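Local coordinates for fervidolysin (Fervidobacterium pennivorans, PDB 1R6V), which degrades keratin into peptides as a subtilisin-like serine protease, allowing the bacterium to grow on native feathers, at residues A[24-30]-A[94-98]; A[97-101]-A[266-270]; A[160-166]-A[199-205]; A[246-250]-A[274-280]. The protein carries 1 engineered substitution. One frame throughout, in Å; residues are numbered along the deposited sequence.

How the contacts relate
The four contacts run from the propeptide to the catalytic centre. Contacts 1 and 2 share Lys97 and Arg98, so the propeptide chain that leaves contact 1 runs directly into contact 2; their centres are about 13 Å apart. Contact 4, the helix pair, touches both: Ser95 OG lies 2.7 Å from Asp246 N, Arg98 NE forms a 3.0 Å salt bridge with Asp246 OD1, and Trp268 CH2 is 3.8 Å from Met277 CE. Contact 3 holds two charge-relay positions, Asp162 and the engineered Ala200. Contact 2 reaches it through Leu100, whose CD2 is 4.0 Å from Ala200 CB, whereas contact 1 stays about 10 Å from contact 3 between nearest atoms.

Contact 1 of 4, residues A[24-30]-A[94-98]; sequences LRDGEYT and PSYKR
Pro94 forms the apolar centre: its CD lies 4.0 Å from Leu24 CD1, and its CG 3.8 Å from Tyr29 CB. Tyr29 CB also sits 4.0 Å from Tyr96 CD2. Tyr29 takes the p rotamer (chi2 90°), Tyr96 the m rotamer (chi2 95°).

The backbones around these rings are extended, Tyr29 at phi/psi -148/157° and Tyr96 at -87/161°, with their CA atoms 4.1 Å apart. Two nearly linear hydrogen bonds flank the pair, Lys97 N to Glu28 O at 3.0 Å and Thr30 N to Ser95 O at 2.9 Å, the pattern of a single non-hydrogen-bonded antiparallel bridge.

Before the bridge, 24-30 reverses through a type II beta turn, Arg25 to Glu28, closed by Glu28 N to Arg25 O at 2.9 Å; Gly27 holds the positive phi (71°). Lys97, m at chi1 and chi2, runs along the turn to a weak hydrogen bond from NZ to Gly27 O at 3.4 Å. At the edge one water bridges Thr30 O (2.6 Å) and Ser95 N (2.8 Å), and another joins Thr30 OG1 (2.7 Å), Ser95 OG (2.6 Å) and Tyr96 O (2.6 Å).

The bridge thus ties the loop entering strand 33-38 to the chain leaving strand 89-93 within the propeptide. Helix 74-81 packs on Leu24, Tyr29 and Pro94, while Ser95 OG and Tyr96 N bond to Asp246 on helix 246-258.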
loop_
_atom_site.group_PDB
_atom_site.type_symbol
_atom_site.label_atom_id
_atom_site.label_comp_id
_atom_site.label_asym_id
_atom_site.label_seq_id
_atom_site.Cartn_x
_atom_site.Cartn_y
_atom_site.Cartn_z
ATOM N N LEU A 24 6.234 12.603 -0.260
ATOM C CA LEU A 24 7.559 12.581 0.343
ATOM C C LEU A 24 7.479 13.023 1.800
ATOM O O LEU A 24 7.034 14.133 2.093
ATOM C CB LEU A 24 8.491 13.512 -0.436
ATOM C CG LEU A 24 9.456 12.892 -1.458
ATOM C CD1 LEU A 24 8.808 11.775 -2.222
ATOM C CD2 LEU A 24 9.985 13.980 -2.381
ATOM N N ARG A 25 7.914 12.144 2.699
ATOM C CA ARG A 25 7.898 12.391 4.140
ATOM C C ARG A 25 9.297 12.140 4.696
ATOM O O ARG A 25 9.838 11.053 4.525
ATOM C CB ARG A 25 6.921 11.422 4.800
ATOM C CG ARG A 25 6.624 11.700 6.247
ATOM C CD ARG A 25 5.596 12.799 6.339
ATOM N NE ARG A 25 4.583 12.491 7.339
ATOM C CZ ARG A 25 3.276 12.604 7.133
ATOM N NH1 ARG A 25 2.819 13.018 5.956
ATOM N NH2 ARG A 25 2.427 12.310 8.108
ATOM N N ASP A 26 9.891 13.126 5.366
ATOM C CA ASP A 26 11.233 12.927 5.910
ATOM C C ASP A 26 11.349 11.653 6.738
ATOM O O ASP A 26 10.474 11.343 7.545
ATOM C CB ASP A 26 11.654 14.129 6.762
ATOM C CG ASP A 26 11.828 15.382 5.938
ATOM O OD1 ASP A 26 12.598 15.328 4.954
ATOM O OD2 ASP A 26 11.198 16.412 6.270
ATOM N N GLY A 27 12.432 10.914 6.516
ATOM C CA GLY A 27 12.664 9.684 7.248
ATOM C C GLY A 27 11.743 8.530 6.895
ATOM O O GLY A 27 11.888 7.439 7.440
ATOM N N GLU A 28 10.801 8.756 5.986
ATOM C CA GLU A 28 9.872 7.693 5.615
ATOM C C GLU A 28 10.167 7.006 4.291
ATOM O O GLU A 28 9.386 6.167 3.856
ATOM C CB GLU A 28 8.437 8.220 5.590
ATOM C CG GLU A 28 7.803 8.386 6.960
ATOM C CD GLU A 28 7.759 7.087 7.763
ATOM O OE1 GLU A 28 7.806 5.986 7.162
ATOM O OE2 GLU A 28 7.661 7.169 9.004
ATOM N N TYR A 29 11.273 7.352 3.638
ATOM C CA TYR A 29 11.583 6.707 2.373
ATOM C C TYR A 29 13.070 6.558 2.094
ATOM O O TYR A 29 13.904 7.287 2.644
ATOM C CB TYR A 29 10.873 7.441 1.222
ATOM C CG TYR A 29 11.325 8.869 0.980
ATOM C CD1 TYR A 29 12.372 9.144 0.102
ATOM C CD2 TYR A 29 10.710 9.940 1.634
ATOM C CE1 TYR A 29 12.803 10.450 -0.125
ATOM C CE2 TYR A 29 11.133 11.257 1.414
ATOM C CZ TYR A 29 12.189 11.499 0.528
ATOM O OH TYR A 29 12.645 12.788 0.312
ATOM N N THR A 30 13.400 5.591 1.248
ATOM C CA THR A 30 14.782 5.327 0.881
ATOM C C THR A 30 15.236 6.351 -0.143
ATOM O O THR A 30 14.563 6.586 -1.135
ATOM C CB THR A 30 14.923 3.924 0.288
ATOM O OG1 THR A 30 14.501 2.966 1.268
ATOM C CG2 THR A 30 16.374 3.644 -0.115
ATOM N N PRO A 94 8.793 6.967 -4.292
ATOM C CA PRO A 94 10.029 6.392 -3.755
ATOM C C PRO A 94 9.686 4.993 -3.209
ATOM O O PRO A 94 8.522 4.573 -3.242
ATOM C CB PRO A 94 10.376 7.342 -2.609
ATOM C CG PRO A 94 9.019 7.684 -2.075
ATOM C CD PRO A 94 8.205 7.939 -3.345
ATOM N N SER A 95 10.695 4.268 -2.740
ATOM C CA SER A 95 10.458 2.989 -2.085
ATOM C C SER A 95 10.371 3.476 -0.645
ATOM O O SER A 95 11.257 4.208 -0.175
ATOM C CB SER A 95 11.652 2.047 -2.231
ATOM O OG SER A 95 11.546 0.952 -1.337
ATOM N N TYR A 96 9.317 3.108 0.060
ATOM C CA TYR A 96 9.162 3.568 1.428
ATOM C C TYR A 96 9.842 2.688 2.472
ATOM O O TYR A 96 10.164 1.532 2.216
ATOM C CB TYR A 96 7.680 3.714 1.751
ATOM C CG TYR A 96 7.022 4.816 0.948
ATOM C CD1 TYR A 96 6.356 4.531 -0.244
ATOM C CD2 TYR A 96 7.082 6.145 1.369
ATOM C CE1 TYR A 96 5.761 5.547 -1.000
ATOM C CE2 TYR A 96 6.482 7.173 0.614
ATOM C CZ TYR A 96 5.828 6.857 -0.565
ATOM O OH TYR A 96 5.241 7.838 -1.330
ATOM N N LYS A 97 10.064 3.254 3.656
ATOM C CA LYS A 97 10.691 2.507 4.733
ATOM C C LYS A 97 9.715 1.466 5.281
ATOM O O LYS A 97 8.527 1.754 5.456
ATOM C CB LYS A 97 11.097 3.456 5.872
ATOM C CG LYS A 97 12.141 4.503 5.502
ATOM C CD LYS A 97 13.514 3.888 5.259
ATOM C CE LYS A 97 14.557 4.954 4.993
ATOM N NZ LYS A 97 14.589 5.968 6.081
ATOM N N ARG A 98 10.209 0.255 5.527
ATOM C CA ARG A 98 9.371 -0.812 6.113
ATOM C C ARG A 98 10.185 -1.523 7.174
ATOM O O ARG A 98 11.408 -1.561 7.105
ATOM C CB ARG A 98 8.975 -1.875 5.087
ATOM C CG ARG A 98 8.392 -1.354 3.806
ATOM C CD ARG A 98 6.971 -0.843 3.926
ATOM N NE ARG A 98 6.559 -0.291 2.644
ATOM C CZ ARG A 98 5.509 0.500 2.458
ATOM N NH1 ARG A 98 4.727 0.835 3.484
ATOM N NH2 ARG A 98 5.273 1.009 1.248
HETATM O O HOH W 1 7.012 4.123 5.181
HETATM O O HOH W 2 13.304 5.264 -2.967
HETATM O O HOH W 3 12.505 1.156 1.080
#

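Contact 2 of 4, residues A[97-101]-A[266-270]; sequences KRELI and HSWGG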
loop_
_atom_site.group_PDB
_atom_site.type_symbol
_atom_site.label_atom_id
_atom_site.label_comp_id
_atom_site.label_asym_id
_atom_site.label_seq_id
_atom_site.Cartn_x
_atom_site.Cartn_y
_atom_site.Cartn_z
ATOM N N LYS A 97 10.064 3.254 3.656
ATOM C CA LYS A 97 10.691 2.507 4.733
ATOM C C LYS A 97 9.715 1.466 5.281
ATOM O O LYS A 97 8.527 1.754 5.456
ATOM C CB LYS A 97 11.097 3.456 5.872
ATOM C CG LYS A 97 12.141 4.503 5.502
ATOM C CD LYS A 97 13.514 3.888 5.259
ATOM C CE LYS A 97 14.557 4.954 4.993
ATOM N NZ LYS A 97 14.589 5.968 6.081
ATOM N N ARG A 98 10.209 0.255 5.527
ATOM C CA ARG A 98 9.371 -0.812 6.113
ATOM C C ARG A 98 10.185 -1.523 7.174
ATOM O O ARG A 98 11.408 -1.561 7.105
ATOM C CB ARG A 98 8.975 -1.875 5.087
ATOM C CG ARG A 98 8.392 -1.354 3.806
ATOM C CD ARG A 98 6.971 -0.843 3.926
ATOM N NE ARG A 98 6.559 -0.291 2.644
ATOM C CZ ARG A 98 5.509 0.500 2.458
ATOM N NH1 ARG A 98 4.727 0.835 3.484
ATOM N NH2 ARG A 98 5.273 1.009 1.248
ATOM N N GLU A 99 9.502 -2.116 8.137
ATOM C CA GLU A 99 10.193 -2.844 9.175
ATOM C C GLU A 99 9.468 -4.143 9.407
ATOM O O GLU A 99 8.262 -4.243 9.200
ATOM C CB GLU A 99 10.212 -2.041 10.479
ATOM C CG GLU A 99 10.828 -0.667 10.319
ATOM C CD GLU A 99 10.883 0.122 11.613
ATOM O OE1 GLU A 99 9.813 0.376 12.209
ATOM O OE2 GLU A 99 12.006 0.498 12.026
ATOM N N LEU A 100 10.222 -5.137 9.843
ATOM C CA LEU A 100 9.651 -6.430 10.154
ATOM C C LEU A 100 8.922 -6.254 11.484
ATOM O O LEU A 100 9.405 -5.548 12.371
ATOM C CB LEU A 100 10.781 -7.446 10.313
ATOM C CG LEU A 100 10.457 -8.934 10.328
ATOM C CD1 LEU A 100 10.072 -9.377 8.940
ATOM C CD2 LEU A 100 11.690 -9.709 10.808
ATOM N N ILE A 101 7.750 -6.861 11.619
ATOM C CA ILE A 101 7.012 -6.798 12.878
ATOM C C ILE A 101 7.646 -7.930 13.690
ATOM O O ILE A 101 7.121 -9.036 13.768
ATOM C CB ILE A 101 5.512 -7.048 12.632
ATOM C CG1 ILE A 101 4.969 -5.959 11.703
ATOM C CG2 ILE A 101 4.742 -7.034 13.955
ATOM C CD1 ILE A 101 3.541 -6.219 11.199
ATOM N N HIS A 266 2.793 -12.530 5.488
ATOM C CA HIS A 266 3.521 -11.254 5.623
ATOM C C HIS A 266 3.446 -10.692 7.038
ATOM O O HIS A 266 2.348 -10.550 7.581
ATOM C CB HIS A 266 2.901 -10.164 4.744
ATOM C CG HIS A 266 2.859 -10.490 3.286
ATOM N ND1 HIS A 266 3.882 -10.162 2.416
ATOM C CD2 HIS A 266 1.911 -11.114 2.547
ATOM C CE1 HIS A 266 3.560 -10.578 1.199
ATOM N NE2 HIS A 266 2.369 -11.157 1.254
ATOM N N SER A 267 4.583 -10.347 7.629
ATOM C CA SER A 267 4.550 -9.717 8.948
ATOM C C SER A 267 5.567 -8.589 8.940
ATOM O O SER A 267 6.584 -8.627 9.643
ATOM C CB SER A 267 4.860 -10.722 10.052
ATOM O OG SER A 267 3.763 -11.623 10.189
ATOM N N TRP A 268 5.282 -7.594 8.111
ATOM C CA TRP A 268 6.121 -6.415 7.952
ATOM C C TRP A 268 5.250 -5.252 7.513
ATOM O O TRP A 268 4.089 -5.432 7.135
ATOM C CB TRP A 268 7.194 -6.675 6.892
ATOM C CG TRP A 268 6.615 -7.079 5.528
ATOM C CD1 TRP A 268 6.200 -8.329 5.145
ATOM C CD2 TRP A 268 6.368 -6.216 4.409
ATOM N NE1 TRP A 268 5.711 -8.292 3.845
ATOM C CE2 TRP A 268 5.801 -7.009 3.380
ATOM C CE3 TRP A 268 6.567 -4.844 4.174
ATOM C CZ2 TRP A 268 5.435 -6.477 2.141
ATOM C CZ3 TRP A 268 6.205 -4.320 2.943
ATOM C CH2 TRP A 268 5.643 -5.137 1.940
ATOM N N GLY A 269 5.800 -4.047 7.563
ATOM C CA GLY A 269 5.025 -2.915 7.122
ATOM C C GLY A 269 5.655 -1.570 7.361
ATOM O O GLY A 269 6.744 -1.469 7.927
ATOM N N GLY A 270 4.942 -0.541 6.924
ATOM C CA GLY A 270 5.407 0.826 7.067
ATOM C C GLY A 270 4.299 1.813 6.758
ATOM O O GLY A 270 3.262 1.450 6.205
HETATM O O HOH W 4 6.932 0.046 10.921
HETATM O O HOH W 5 7.909 -10.563 11.415
#
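Three backbone hydrogen bonds define this antiparallel pairing: Glu99 N to Gly269 O at 2.8 Å, Gly269 N back to Glu99 O at 3.0 Å, and Ile101 N to Ser267 O at 2.9 Å. Glu99 and Gly269 are a hydrogen-bonded pair (CA-CA 5.6 Å), whereas Leu100 and Trp268 are a non-hydrogen-bonded one, their CA atoms only 4.2 Å apart. A water spans Ile101 O and Ser267 O, 2.9 Å from each.

Just beyond, the backbones are too close for a side chain at Gly270: an ideal CB would lie 2.1 Å from Lys97 O. Leu100 and Trp268 share a face of the sheet, with Leu100 CD1 4.4 Å from Trp268 CB. Farther out, Arg98 CD meets the edge of the indole at Trp268 CZ3 (3.7 Å), and the guanidinium continues to Asp246 and Gly272 O. Trp268 NE1 donates to His266 ND1 at 3.0 Å.

Strand 99-100 of the propeptide pairs with the C-terminal end of strand 263-269, joining the catalytic domain's sheet. Leu100 lies about 4 Å from Asp162, and Ser267 about 4 Å from Ser381, side chain to side chain. This is consistent with the substrate-like antiparallel binding of propeptides along the active-site cleft of subtilases.

Contact 3 of 4, residues A[160-166]-A[199-205]; sequences VVDTGVD and SAGTHVA. Engineered in segment 199-205: Ala200 (natural residue His).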
loop_
_atom_site.group_PDB
_atom_site.type_symbol
_atom_site.label_atom_id
_atom_site.label_comp_id
_atom_site.label_asym_id
_atom_site.label_seq_id
_atom_site.Cartn_x
_atom_site.Cartn_y
_atom_site.Cartn_z
ATOM N N VAL A 160 6.600 -17.652 2.163
ATOM C CA VAL A 160 6.927 -17.014 3.435
ATOM C C VAL A 160 7.790 -15.811 3.015
ATOM O O VAL A 160 8.965 -15.954 2.685
ATOM C CB VAL A 160 7.677 -18.001 4.374
ATOM C CG1 VAL A 160 8.328 -17.242 5.547
ATOM C CG2 VAL A 160 6.675 -19.030 4.931
ATOM N N VAL A 161 7.171 -14.637 3.031
ATOM C CA VAL A 161 7.777 -13.366 2.602
ATOM C C VAL A 161 8.305 -12.773 3.887
ATOM O O VAL A 161 7.587 -12.129 4.640
ATOM C CB VAL A 161 6.697 -12.520 1.931
ATOM C CG1 VAL A 161 7.330 -11.278 1.291
ATOM C CG2 VAL A 161 5.994 -13.391 0.865
ATOM N N ASP A 162 9.603 -12.969 4.089
ATOM C CA ASP A 162 10.190 -12.667 5.380
ATOM C C ASP A 162 11.732 -12.568 5.276
ATOM O O ASP A 162 12.278 -12.109 4.262
ATOM C CB ASP A 162 9.782 -13.867 6.251
ATOM C CG ASP A 162 9.617 -13.535 7.698
ATOM O OD1 ASP A 162 10.646 -13.319 8.374
ATOM O OD2 ASP A 162 8.447 -13.494 8.147
ATOM N N THR A 163 12.402 -13.034 6.329
ATOM C CA THR A 163 13.867 -13.027 6.448
ATOM C C THR A 163 14.570 -14.202 5.761
ATOM O O THR A 163 15.801 -14.294 5.807
ATOM C CB THR A 163 14.302 -13.127 7.927
ATOM O OG1 THR A 163 13.780 -14.344 8.492
ATOM C CG2 THR A 163 13.788 -11.949 8.737
ATOM N N GLY A 164 13.815 -15.081 5.112
ATOM C CA GLY A 164 14.434 -16.263 4.524
ATOM C C GLY A 164 14.185 -17.414 5.491
ATOM O O GLY A 164 13.783 -17.188 6.642
ATOM N N VAL A 165 14.440 -18.643 5.056
ATOM C CA VAL A 165 14.169 -19.827 5.880
ATOM C C VAL A 165 15.366 -20.780 5.969
ATOM O O VAL A 165 16.010 -21.041 4.954
ATOM C CB VAL A 165 12.968 -20.589 5.265
ATOM C CG1 VAL A 165 12.707 -21.879 6.022
ATOM C CG2 VAL A 165 11.715 -19.683 5.272
ATOM N N ASP A 166 15.666 -21.300 7.159
ATOM C CA ASP A 166 16.776 -22.255 7.280
ATOM C C ASP A 166 16.240 -23.620 6.872
ATOM O O ASP A 166 15.781 -24.408 7.703
ATOM C CB ASP A 166 17.324 -22.334 8.709
ATOM C CG ASP A 166 18.466 -23.350 8.829
ATOM O OD1 ASP A 166 18.818 -23.961 7.798
ATOM O OD2 ASP A 166 19.009 -23.523 9.937
ATOM N N SER A 199 16.123 -15.030 12.211
ATOM C CA SER A 199 15.372 -16.237 12.547
ATOM C C SER A 199 13.864 -16.272 12.314
ATOM O O SER A 199 13.290 -17.354 12.266
ATOM C CB SER A 199 15.628 -16.569 14.020
ATOM O OG SER A 199 15.062 -15.553 14.842
ATOM N N ALA A 200 13.229 -15.113 12.160
ATOM C CA ALA A 200 11.775 -15.052 12.001
ATOM C C ALA A 200 11.154 -15.956 10.952
ATOM O O ALA A 200 10.235 -16.705 11.259
ATOM C CB ALA A 200 11.336 -13.623 11.755
ATOM N N GLY A 201 11.649 -15.884 9.724
ATOM C CA GLY A 201 11.077 -16.703 8.654
ATOM C C GLY A 201 11.068 -18.199 8.923
ATOM O O GLY A 201 10.159 -18.932 8.521
ATOM N N THR A 202 12.103 -18.682 9.600
ATOM C CA THR A 202 12.177 -20.110 9.919
ATOM C C THR A 202 11.131 -20.483 10.966
ATOM O O THR A 202 10.529 -21.556 10.903
ATOM C CB THR A 202 13.561 -20.470 10.474
ATOM O OG1 THR A 202 14.551 -20.122 9.502
ATOM C CG2 THR A 202 13.668 -21.961 10.765
ATOM N N HIS A 203 10.933 -19.595 11.939
ATOM C CA HIS A 203 9.932 -19.827 12.980
ATOM C C HIS A 203 8.558 -19.875 12.287
ATOM O O HIS A 203 7.734 -20.752 12.553
ATOM C CB HIS A 203 10.020 -18.707 14.029
ATOM C CG HIS A 203 9.381 -19.046 15.338
ATOM N ND1 HIS A 203 8.041 -18.841 15.587
ATOM C CD2 HIS A 203 9.895 -19.594 16.468
ATOM C CE1 HIS A 203 7.757 -19.245 16.811
ATOM N NE2 HIS A 203 8.865 -19.707 17.370
ATOM N N VAL A 204 8.335 -18.940 11.374
ATOM C CA VAL A 204 7.098 -18.878 10.596
ATOM C C VAL A 204 6.893 -20.177 9.815
ATOM O O VAL A 204 5.813 -20.777 9.846
ATOM C CB VAL A 204 7.165 -17.712 9.578
ATOM C CG1 VAL A 204 5.988 -17.788 8.597
ATOM C CG2 VAL A 204 7.174 -16.375 10.323
ATOM N N ALA A 205 7.931 -20.597 9.103
ATOM C CA ALA A 205 7.873 -21.811 8.303
ATOM C C ALA A 205 7.491 -23.041 9.131
ATOM O O ALA A 205 6.691 -23.857 8.694
ATOM C CB ALA A 205 9.221 -22.045 7.600
HETATM O O HOH W 6 14.764 -17.548 9.175
#
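This is a strand-to-helix contact in the buried core of the catalytic domain, where the end of strand 157-162 and the loop after it meet the first turns of helix 200-209. The axes of 160-162 and 200-205 approach to 8.6 Å at 158°, nearly antiparallel.

Gly201 packs tightly against the Thr163-Gly164 backbone and has the largest area covered of the residues here. Its N donates to Thr163 OG1 at 2.9 Å, and its CA makes a CA-H...O contact with Gly164 O at 3.4 Å; an ideal CB at this position would lie only 2.2 Å from that same oxygen. Farther along the loop, Asp166 N donates to Thr202 OG1 at 2.8 Å. A water accepts a hydrogen bond from Thr202 OG1 (2.6 Å) and donates one to Gly164 O (2.7 Å). Apolar packing completes the interface: Val160 CG1 to Val204 CG1 at 3.9 Å, and Val165 CG1 to Ala205 CB at 3.8 Å.

Asp162 is oriented by Thr163 N, which donates to its OD1 at 2.7 Å. The same OD1 is 3.5 Å from CB of Ala200, an engineered residue where the natural chain has His. Strand end and helix start thus bring together the Asp and His positions of the charge relay, the arrangement of the subtilisin catalytic triad, with Ser381 as its third member.

Contact 4 of 4, residues A[246-250]-A[274-280]; sequences DDYVA and SYTMKEA
Met277 reaches across to helix 246-258, its CE 3.7 Å from Val249 CB, 3.4 Å from Asp246 O and 3.6 Å from Asp246 OD1. Although the CA-to-CB bond points sideways, the t, p, p rotamer carries the methyl across to the other helix.

Both backbones are regular alpha helix, 246-250 and 275-280, with phi/psi near -65/-40°. Their axes run almost parallel, 9° apart, approaching to 9.3 Å. Small side chains permit the tightest register, Ala250 opposite Ala280: CA atoms 5.4 Å apart, CB atoms 3.9 Å. Thr276 (m rotamer) places CG2 3.9 Å from Ala250 CB, while its hydroxyl bonds to Glu93 and Tyr91 of the propeptide.

Ser274 is the N-cap of the second helix; its t rotamer lets OG accept from Met277 N at 2.9 Å. A water links the two helix starts, 2.6 Å from Ser274 OG and 2.7 Å from Asp246 OD2. No direct hydrogen bond crosses the interface. The carboxylate of Asp246 (m) also holds Tyr243 and Arg98 through OD1 and Tyr96 N through OD2.

Strand 263-269 connects these helices in the chain, and strands 33-38, 54-59 and 64-68 of the propeptide sheet pack on them. Two parallel helices covered by a four-stranded antiparallel propeptide sheet are the classic propeptide-protease interface of subtilisins.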
loop_
_atom_site.group_PDB
_atom_site.type_symbol
_atom_site.label_atom_id
_atom_site.label_comp_id
_atom_site.label_asym_id
_atom_site.label_seq_id
_atom_site.Cartn_x
_atom_site.Cartn_y
_atom_site.Cartn_z
ATOM N N ASP A 246 10.565 -1.585 -1.660
ATOM C CA ASP A 246 9.231 -1.894 -2.177
ATOM C C ASP A 246 9.297 -2.493 -3.583
ATOM O O ASP A 246 8.466 -3.341 -3.952
ATOM C CB ASP A 246 8.356 -0.643 -2.198
ATOM C CG ASP A 246 7.950 -0.169 -0.807
ATOM O OD1 ASP A 246 8.036 -0.945 0.166
ATOM O OD2 ASP A 246 7.520 0.997 -0.701
ATOM N N ASP A 247 10.278 -2.054 -4.371
ATOM C CA ASP A 247 10.441 -2.584 -5.712
ATOM C C ASP A 247 10.877 -4.052 -5.691
ATOM O O ASP A 247 10.316 -4.861 -6.426
ATOM C CB ASP A 247 11.423 -1.711 -6.540
ATOM C CG ASP A 247 12.749 -1.446 -5.829
ATOM O OD1 ASP A 247 12.827 -1.595 -4.591
ATOM O OD2 ASP A 247 13.722 -1.066 -6.523
ATOM N N TYR A 248 11.841 -4.420 -4.848
ATOM C CA TYR A 248 12.258 -5.814 -4.827
ATOM C C TYR A 248 11.210 -6.718 -4.162
ATOM O O TYR A 248 11.092 -7.886 -4.524
ATOM C CB TYR A 248 13.641 -5.971 -4.178
ATOM C CG TYR A 248 14.755 -5.425 -5.061
ATOM C CD1 TYR A 248 15.287 -4.156 -4.849
ATOM C CD2 TYR A 248 15.233 -6.162 -6.139
ATOM C CE1 TYR A 248 16.278 -3.633 -5.701
ATOM C CE2 TYR A 248 16.219 -5.651 -6.996
ATOM C CZ TYR A 248 16.732 -4.392 -6.770
ATOM O OH TYR A 248 17.696 -3.889 -7.612
ATOM N N VAL A 249 10.449 -6.183 -3.213
ATOM C CA VAL A 249 9.379 -6.976 -2.602
ATOM C C VAL A 249 8.335 -7.273 -3.698
ATOM O O VAL A 249 7.861 -8.405 -3.824
ATOM C CB VAL A 249 8.698 -6.231 -1.431
ATOM C CG1 VAL A 249 7.434 -7.000 -0.993
ATOM C CG2 VAL A 249 9.680 -6.135 -0.240
ATOM N N ALA A 250 7.977 -6.260 -4.488
ATOM C CA ALA A 250 7.030 -6.477 -5.579
ATOM C C ALA A 250 7.563 -7.580 -6.511
ATOM O O ALA A 250 6.814 -8.465 -6.944
ATOM C CB ALA A 250 6.791 -5.158 -6.364
ATOM N N SER A 274 2.052 2.770 -0.969
ATOM C CA SER A 274 2.808 2.558 -2.203
ATOM C C SER A 274 1.905 2.082 -3.318
ATOM O O SER A 274 1.181 1.098 -3.153
ATOM C CB SER A 274 3.907 1.515 -1.947
ATOM O OG SER A 274 4.470 1.003 -3.146
ATOM N N TYR A 275 1.928 2.777 -4.450
ATOM C CA TYR A 275 1.107 2.331 -5.569
ATOM C C TYR A 275 1.678 1.056 -6.145
ATOM O O TYR A 275 0.949 0.201 -6.674
ATOM C CB TYR A 275 1.027 3.398 -6.648
ATOM C CG TYR A 275 0.060 4.494 -6.276
ATOM C CD1 TYR A 275 0.465 5.568 -5.493
ATOM C CD2 TYR A 275 -1.273 4.441 -6.695
ATOM C CE1 TYR A 275 -0.432 6.573 -5.140
ATOM C CE2 TYR A 275 -2.177 5.443 -6.344
ATOM C CZ TYR A 275 -1.739 6.504 -5.570
ATOM O OH TYR A 275 -2.606 7.525 -5.264
ATOM N N THR A 276 2.997 0.931 -6.069
ATOM C CA THR A 276 3.662 -0.263 -6.558
ATOM C C THR A 276 3.281 -1.478 -5.726
ATOM O O THR A 276 2.953 -2.537 -6.271
ATOM C CB THR A 276 5.191 -0.091 -6.518
ATOM O OG1 THR A 276 5.551 0.946 -7.429
ATOM C CG2 THR A 276 5.914 -1.391 -6.942
ATOM N N MET A 277 3.315 -1.333 -4.403
ATOM C CA MET A 277 2.961 -2.466 -3.553
ATOM C C MET A 277 1.481 -2.839 -3.705
ATOM O O MET A 277 1.121 -4.019 -3.623
ATOM C CB MET A 277 3.274 -2.166 -2.083
ATOM C CG MET A 277 3.297 -3.437 -1.209
ATOM S SD MET A 277 4.588 -4.687 -1.669
ATOM C CE MET A 277 6.165 -3.553 -1.437
ATOM N N LYS A 278 0.639 -1.833 -3.932
ATOM C CA LYS A 278 -0.803 -2.035 -4.120
ATOM C C LYS A 278 -0.948 -2.910 -5.358
ATOM O O LYS A 278 -1.668 -3.913 -5.369
ATOM C CB LYS A 278 -1.499 -0.685 -4.367
ATOM C CG LYS A 278 -3.019 -0.741 -4.614
ATOM C CD LYS A 278 -3.773 -0.871 -3.311
ATOM C CE LYS A 278 -5.262 -0.571 -3.477
ATOM N NZ LYS A 278 -5.999 -1.598 -4.285
ATOM N N GLU A 279 -0.231 -2.520 -6.406
ATOM C CA GLU A 279 -0.286 -3.272 -7.662
ATOM C C GLU A 279 0.179 -4.711 -7.498
ATOM O O GLU A 279 -0.388 -5.634 -8.080
ATOM C CB GLU A 279 0.577 -2.604 -8.738
ATOM C CG GLU A 279 -0.022 -1.397 -9.386
ATOM C CD GLU A 279 -1.317 -1.706 -10.128
ATOM O OE1 GLU A 279 -1.309 -2.450 -11.129
ATOM O OE2 GLU A 279 -2.347 -1.191 -9.702
ATOM N N ALA A 280 1.228 -4.914 -6.708
ATOM C CA ALA A 280 1.743 -6.255 -6.496
ATOM C C ALA A 280 0.748 -7.118 -5.706
ATOM O O ALA A 280 0.535 -8.291 -6.022
ATOM C CB ALA A 280 3.066 -6.179 -5.766
HETATM O O HOH W 7 6.758 2.284 -2.970
#